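Local coordinates for 3,6-diketocamphane 1,6-monooxygenase (PDB 4UWM), which catalyses the FMNH2-dependent Baeyer-Villiger oxidation of a camphor-derived diketone to a lactone, a step that lets Pseudomonas putida grow on (-)-camphor, at residues Q83-L88 with L147-K152; H257-A262 with E363-E368. All coordinates share one frame; numbering follows the deposited sequence. Where two conformers were deposited one is given.

Contact 1: Q83-L88 with L147-K152; sequences QHPAKL and LFIMEK
Pro85 and Met150 meet where the first turn of helix 85-98 packs against helix 139-155. It is a helix-helix contact of the TIM-barrel fold of the luciferase-like monooxygenases. Three apolar meetings carry it. Pro85 CB lies 3.7 Å from Ile149 CG2, the branch anti to the backbone N, and Pro85 CG is near Ile149 CD1. Met150 CG reaches Pro85 CB at 3.9 Å. Met150 chi2 is extended (-156°) and carries SD to 3.7 Å from Leu88 CG. The Leu88 and Met150 side chains cross obliquely. Leu80 and Trp166 add further cover.

An alanine in place of Met150 removes CG and SD, and would probably open a gap beside Pro85 and Leu88.

One polar atom faces the apolar patch. Pro85 O comes within 3.3 Å of Met150 CG, with no hydrogen bond joining the two segments.

Polar bonds order the start of helix 85-98. Lys87 and Gln83 face the second subunit there. His84 is the N-cap. Its NE2 bonds to Asp167 O, which suits a neutral ring with the proton on NE2. ND1 can then act as acceptor: Ala86 N donates to His84 ND1 over 3.1 Å, bent to 143° at the hydrogen and tilted 22° out of the ring plane.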
loop_
_atom_site.group_PDB
_atom_site.type_symbol
_atom_site.label_atom_id
_atom_site.label_comp_id
_atom_site.label_asym_id
_atom_site.label_seq_id
_atom_site.Cartn_x
_atom_site.Cartn_y
_atom_site.Cartn_z
ATOM N N GLN A 83 -5.170 -12.299 -1.630
ATOM C CA GLN A 83 -5.659 -11.256 -0.709
ATOM C C GLN A 83 -7.100 -11.530 -0.318
ATOM O O GLN A 83 -7.860 -12.071 -1.140
ATOM C CB GLN A 83 -5.680 -9.873 -1.408
ATOM C CG GLN A 83 -4.382 -9.433 -2.049
ATOM C CD GLN A 83 -4.270 -7.921 -2.185
ATOM O OE1 GLN A 83 -3.618 -7.408 -3.101
ATOM N NE2 GLN A 83 -4.884 -7.206 -1.261
ATOM N N HIS A 84 -7.494 -11.097 0.880
ATOM C CA HIS A 84 -8.916 -11.037 1.204
ATOM C C HIS A 84 -9.579 -9.999 0.312
ATOM O O HIS A 84 -9.134 -8.854 0.265
ATOM C CB HIS A 84 -9.157 -10.685 2.680
ATOM C CG HIS A 84 -10.552 -10.991 3.103
ATOM N ND1 HIS A 84 -11.618 -10.194 2.755
ATOM C CD2 HIS A 84 -11.076 -12.087 3.706
ATOM C CE1 HIS A 84 -12.739 -10.748 3.186
ATOM N NE2 HIS A 84 -12.437 -11.897 3.768
ATOM N N PRO A 85 -10.663 -10.377 -0.399
ATOM C CA PRO A 85 -11.295 -9.472 -1.352
ATOM C C PRO A 85 -11.900 -8.210 -0.757
ATOM O O PRO A 85 -11.982 -7.216 -1.460
ATOM C CB PRO A 85 -12.429 -10.332 -1.979
ATOM C CG PRO A 85 -12.015 -11.736 -1.723
ATOM C CD PRO A 85 -11.249 -11.732 -0.450
ATOM N N ALA A 86 -12.406 -8.249 0.481
ATOM C CA ALA A 86 -12.909 -7.012 1.108
ATOM C C ALA A 86 -11.767 -6.019 1.410
ATOM O O ALA A 86 -11.914 -4.829 1.201
ATOM C CB ALA A 86 -13.693 -7.309 2.397
ATOM N N LYS A 87 -10.672 -6.524 1.938
ATOM C CA LYS A 87 -9.474 -5.685 2.177
ATOM C C LYS A 87 -8.982 -5.057 0.860
ATOM O O LYS A 87 -8.674 -3.866 0.807
ATOM C CB LYS A 87 -8.378 -6.536 2.821
ATOM C CG LYS A 87 -7.149 -5.775 3.329
ATOM C CD LYS A 87 -7.538 -4.959 4.572
ATOM C CE LYS A 87 -6.360 -4.245 5.190
ATOM N NZ LYS A 87 -5.904 -3.201 4.230
ATOM N N LEU A 88 -8.873 -5.880 -0.177
ATOM C CA LEU A 88 -8.429 -5.417 -1.498
ATOM C C LEU A 88 -9.416 -4.411 -2.111
ATOM O O LEU A 88 -9.036 -3.323 -2.576
ATOM C CB LEU A 88 -8.159 -6.632 -2.420
ATOM C CG LEU A 88 -7.709 -6.338 -3.862
ATOM C CD1 LEU A 88 -6.501 -5.379 -3.886
ATOM C CD2 LEU A 88 -7.402 -7.639 -4.594
ATOM N N LEU A 147 -13.628 -11.316 -7.454
ATOM C CA LEU A 147 -14.230 -10.231 -8.222
ATOM C C LEU A 147 -15.724 -10.093 -7.885
ATOM O O LEU A 147 -16.235 -8.985 -7.746
ATOM C CB LEU A 147 -14.049 -10.494 -9.722
ATOM C CG LEU A 147 -14.675 -9.505 -10.705
ATOM C CD1 LEU A 147 -14.148 -8.087 -10.493
ATOM C CD2 LEU A 147 -14.380 -9.990 -12.111
ATOM N N PHE A 148 -16.403 -11.228 -7.747
ATOM C CA PHE A 148 -17.824 -11.242 -7.333
ATOM C C PHE A 148 -17.993 -10.438 -6.048
ATOM O O PHE A 148 -18.829 -9.538 -5.993
ATOM C CB PHE A 148 -18.316 -12.680 -7.155
ATOM C CG PHE A 148 -19.702 -12.790 -6.552
ATOM C CD1 PHE A 148 -20.836 -12.601 -7.333
ATOM C CD2 PHE A 148 -19.861 -13.089 -5.205
ATOM C CE1 PHE A 148 -22.106 -12.715 -6.788
ATOM C CE2 PHE A 148 -21.133 -13.197 -4.645
ATOM C CZ PHE A 148 -22.256 -13.015 -5.444
ATOM N N ILE A 149 -17.170 -10.744 -5.035
ATOM C CA ILE A 149 -17.175 -10.017 -3.750
ATOM C C ILE A 149 -16.821 -8.537 -3.875
ATOM O O ILE A 149 -17.548 -7.677 -3.361
ATOM C CB ILE A 149 -16.256 -10.717 -2.701
ATOM C CG1 ILE A 149 -16.814 -12.108 -2.376
ATOM C CG2 ILE A 149 -16.080 -9.863 -1.444
ATOM C CD1 ILE A 149 -15.849 -13.064 -1.676
ATOM N N MET A 150 -15.703 -8.221 -4.553
ATOM C CA MET A 150 -15.262 -6.838 -4.631
ATOM C C MET A 150 -16.290 -5.918 -5.278
ATOM O O MET A 150 -16.512 -4.800 -4.809
ATOM C CB MET A 150 -13.897 -6.729 -5.367
ATOM C CG MET A 150 -12.764 -7.477 -4.651
ATOM S SD MET A 150 -11.138 -6.764 -5.114
ATOM C CE MET A 150 -11.039 -7.225 -6.828
ATOM N N GLU A 151 -16.897 -6.362 -6.373
ATOM C CA GLU A 151 -17.928 -5.551 -7.039
ATOM C C GLU A 151 -19.089 -5.235 -6.091
ATOM O O GLU A 151 -19.665 -4.157 -6.153
ATOM C CB GLU A 151 -18.474 -6.274 -8.269
ATOM C CG GLU A 151 -17.441 -6.457 -9.364
ATOM C CD GLU A 151 -17.920 -7.343 -10.499
ATOM O OE1 GLU A 151 -18.735 -8.263 -10.271
ATOM O OE2 GLU A 151 -17.429 -7.145 -11.619
ATOM N N LYS A 152 -19.430 -6.181 -5.223
ATOM C CA LYS A 152 -20.520 -5.939 -4.254
ATOM C C LYS A 152 -20.083 -4.987 -3.124
ATOM O O LYS A 152 -20.863 -4.132 -2.670
ATOM C CB LYS A 152 -21.095 -7.263 -3.746
ATOM C CG LYS A 152 -21.721 -8.107 -4.851
ATOM C CD LYS A 152 -22.037 -9.518 -4.365
ATOM C CE LYS A 152 -23.348 -9.550 -3.575
ATOM N NZ LYS A 152 -24.520 -9.225 -4.439
#

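Contact 2: H257-A262 with E363-E368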
loop_
_atom_site.group_PDB
_atom_site.type_symbol
_atom_site.label_atom_id
_atom_site.label_comp_id
_atom_site.label_asym_id
_atom_site.label_seq_id
_atom_site.Cartn_x
_atom_site.Cartn_y
_atom_site.Cartn_z
ATOM N N HIS A 257 5.244 -3.592 -25.908
ATOM C CA HIS A 257 6.356 -3.764 -26.836
ATOM C C HIS A 257 7.622 -3.289 -26.147
ATOM O O HIS A 257 7.571 -2.391 -25.291
ATOM C CB HIS A 257 6.182 -2.872 -28.080
ATOM C CG HIS A 257 5.130 -3.331 -29.041
ATOM N ND1 HIS A 257 5.380 -4.260 -30.028
ATOM C CD2 HIS A 257 3.837 -2.962 -29.188
ATOM C CE1 HIS A 257 4.277 -4.456 -30.732
ATOM N NE2 HIS A 257 3.327 -3.676 -30.245
ATOM N N THR A 258 8.751 -3.860 -26.553
ATOM C CA THR A 258 10.061 -3.303 -26.235
ATOM C C THR A 258 10.335 -2.210 -27.277
ATOM O O THR A 258 10.300 -2.477 -28.483
ATOM C CB THR A 258 11.131 -4.401 -26.277
ATOM O OG1 THR A 258 10.778 -5.434 -25.350
ATOM C CG2 THR A 258 12.520 -3.840 -25.947
ATOM N N VAL A 259 10.551 -0.982 -26.804
ATOM C CA VAL A 259 10.556 0.213 -27.645
ATOM C C VAL A 259 11.704 1.112 -27.230
ATOM O O VAL A 259 11.840 1.457 -26.060
ATOM C CB VAL A 259 9.242 1.032 -27.532
ATOM C CG1 VAL A 259 9.221 2.175 -28.535
ATOM C CG2 VAL A 259 8.029 0.158 -27.748
ATOM N N PHE A 260 12.543 1.487 -28.195
ATOM C CA PHE A 260 13.590 2.467 -27.926
ATOM C C PHE A 260 13.807 3.388 -29.128
ATOM O O PHE A 260 13.904 2.931 -30.276
ATOM C CB PHE A 260 14.890 1.803 -27.473
ATOM C CG PHE A 260 15.891 2.780 -26.908
ATOM C CD1 PHE A 260 16.761 3.482 -27.748
ATOM C CD2 PHE A 260 15.952 3.019 -25.542
ATOM C CE1 PHE A 260 17.671 4.388 -27.228
ATOM C CE2 PHE A 260 16.860 3.929 -25.017
ATOM C CZ PHE A 260 17.721 4.618 -25.859
ATOM N N CYS A 261 13.859 4.683 -28.837
ATOM C CA CYS A 261 13.962 5.714 -29.857
ATOM C C CYS A 261 15.164 6.629 -29.616
ATOM O O CYS A 261 15.453 6.981 -28.480
ATOM C CB CYS A 261 12.677 6.534 -29.863
ATOM S SG CYS A 261 12.374 7.445 -31.378
ATOM N N ALA A 262 15.843 7.005 -30.697
ATOM C CA ALA A 262 16.945 7.956 -30.646
ATOM C C ALA A 262 16.960 8.782 -31.941
ATOM O O ALA A 262 16.087 8.602 -32.806
ATOM C CB ALA A 262 18.264 7.233 -30.431
ATOM N N GLU A 363 10.342 10.624 -24.341
ATOM C CA GLU A 363 9.870 11.884 -24.906
ATOM C C GLU A 363 9.638 11.793 -26.418
ATOM O O GLU A 363 8.636 12.312 -26.911
ATOM C CB GLU A 363 10.810 13.032 -24.579
ATOM C CG GLU A 363 10.210 14.385 -24.885
ATOM C CD GLU A 363 10.994 15.508 -24.270
ATOM O OE1 GLU A 363 12.240 15.442 -24.293
ATOM O OE2 GLU A 363 10.362 16.452 -23.756
ATOM N N LEU A 364 10.534 11.119 -27.137
ATOM C CA LEU A 364 10.408 10.991 -28.588
ATOM C C LEU A 364 9.187 10.164 -28.993
ATOM O O LEU A 364 8.433 10.557 -29.891
ATOM C CB LEU A 364 11.679 10.402 -29.201
ATOM C CG LEU A 364 12.900 11.323 -29.226
ATOM C CD1 LEU A 364 14.106 10.575 -29.772
ATOM C CD2 LEU A 364 12.630 12.594 -30.026
ATOM N N ILE A 365 8.994 9.036 -28.308
ATOM C CA ILE A 365 7.857 8.152 -28.546
ATOM C C ILE A 365 6.544 8.898 -28.301
ATOM O O ILE A 365 5.655 8.910 -29.158
ATOM C CB ILE A 365 7.943 6.881 -27.672
ATOM C CG1 ILE A 365 9.137 6.021 -28.096
ATOM C CG2 ILE A 365 6.647 6.076 -27.737
ATOM C CD1 ILE A 365 9.701 5.152 -26.987
ATOM N N SER A 366 6.450 9.558 -27.152
ATOM C CA SER A 366 5.210 10.192 -26.705
ATOM C C SER A 366 4.839 11.448 -27.506
ATOM O O SER A 366 3.658 11.648 -27.826
ATOM C CB SER A 366 5.306 10.526 -25.208
ATOM O OG SER A 366 4.169 11.236 -24.752
ATOM N N LYS A 367 5.846 12.276 -27.813
ATOM C CA LYS A 367 5.638 13.553 -28.506
ATOM C C LYS A 367 5.784 13.494 -30.034
ATOM O O LYS A 367 5.064 14.189 -30.752
ATOM C CB LYS A 367 6.578 14.627 -27.947
ATOM C CG LYS A 367 6.190 15.154 -26.578
ATOM C CD LYS A 367 7.232 16.126 -26.050
ATOM C CE LYS A 367 6.771 16.776 -24.755
ATOM N NZ LYS A 367 7.865 17.542 -24.096
ATOM N N GLU A 368 6.717 12.677 -30.529
ATOM C CA GLU A 368 7.050 12.650 -31.962
ATOM C C GLU A 368 6.542 11.424 -32.716
ATOM O O GLU A 368 6.251 11.503 -33.907
ATOM C CB GLU A 368 8.563 12.791 -32.176
ATOM C CG GLU A 368 9.123 14.168 -31.845
ATOM C CD GLU A 368 10.518 14.394 -32.406
ATOM O OE1 GLU A 368 10.871 13.767 -33.431
ATOM O OE2 GLU A 368 11.264 15.209 -31.823
#
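Val259 CG1 presses on Ile365 CD1 at 3.4 Å, closer than a usual carbon-carbon contact. This is the tight part of the contact. Val259 lies on barrel strand 254-261. Ile365 lies on helix 356-369, which follows strand 343-347, the parallel neighbour of 254-261. The helix segment runs across strand 259-261 at 86°, with the axes 8.2 Å apart.

Ile365 reaches into the strand with two atoms. Its CG1 is anti to the carbonyl carbon (chi1 -67°) and touches both Val259 CG1, at 3.9 Å, and Cys261 CB, at 4.0 Å. CD1 carries on to Val259. Val259 CG1, anti to the backbone N, is the methyl that meets it. Leu344 of strand 343-347 packs on both residues.

The packing is looser toward Ala262. In one of two deposited conformers, Cys261 SG lies 3.7 Å from Leu364 CB and a little further from Leu364 CD1. Leu364 CD1 also touches Ala262 CA, at 4.0 Å. These distances are longer than the Val259-Ile365 approach.

Glu363 and Lys367 lie on the side of the helix turned from the strand. In one deposited conformer Lys367 NZ forms a salt bridge with Glu363 OE2. Glu368 is exposed and makes no contact with the strand segment. Ser366 OG bonds to Val36 O, tying the helix to another part of the chain.

Ser361 OG, earlier on helix 356-369, accepts a hydrogen bond from Cys261 N, so helix and strand are also joined by a polar bond beside the patch. Between the two segments themselves there is no hydrogen bond or charge pair. The contact therefore rests on the fit of buried aliphatic groups and a sulfur, and no charged group takes part in it.

Both segments of contact 1 come earlier in the chain than those of contact 2. The contacts lie on opposite sides of the chain's centre, with centres 37 Å apart and nearest atoms about 25 Å apart, so they do not touch. Both belong to the same barrel. Contact 1 joins helix 85-98, which follows strand 72-79, to helix 139-155, which comes after strand 105-108. Contact 2 sets helix 356-369, near the end of the chain, on strand 254-261. Neither reaches the FMN: the side chains of Leu88 and Val259 are about 13 and 14 Å from it. Contact 1 borders the second subunit, whereas no other protein chain touches contact 2. Each thus packs a different part of the flavin-binding barrel.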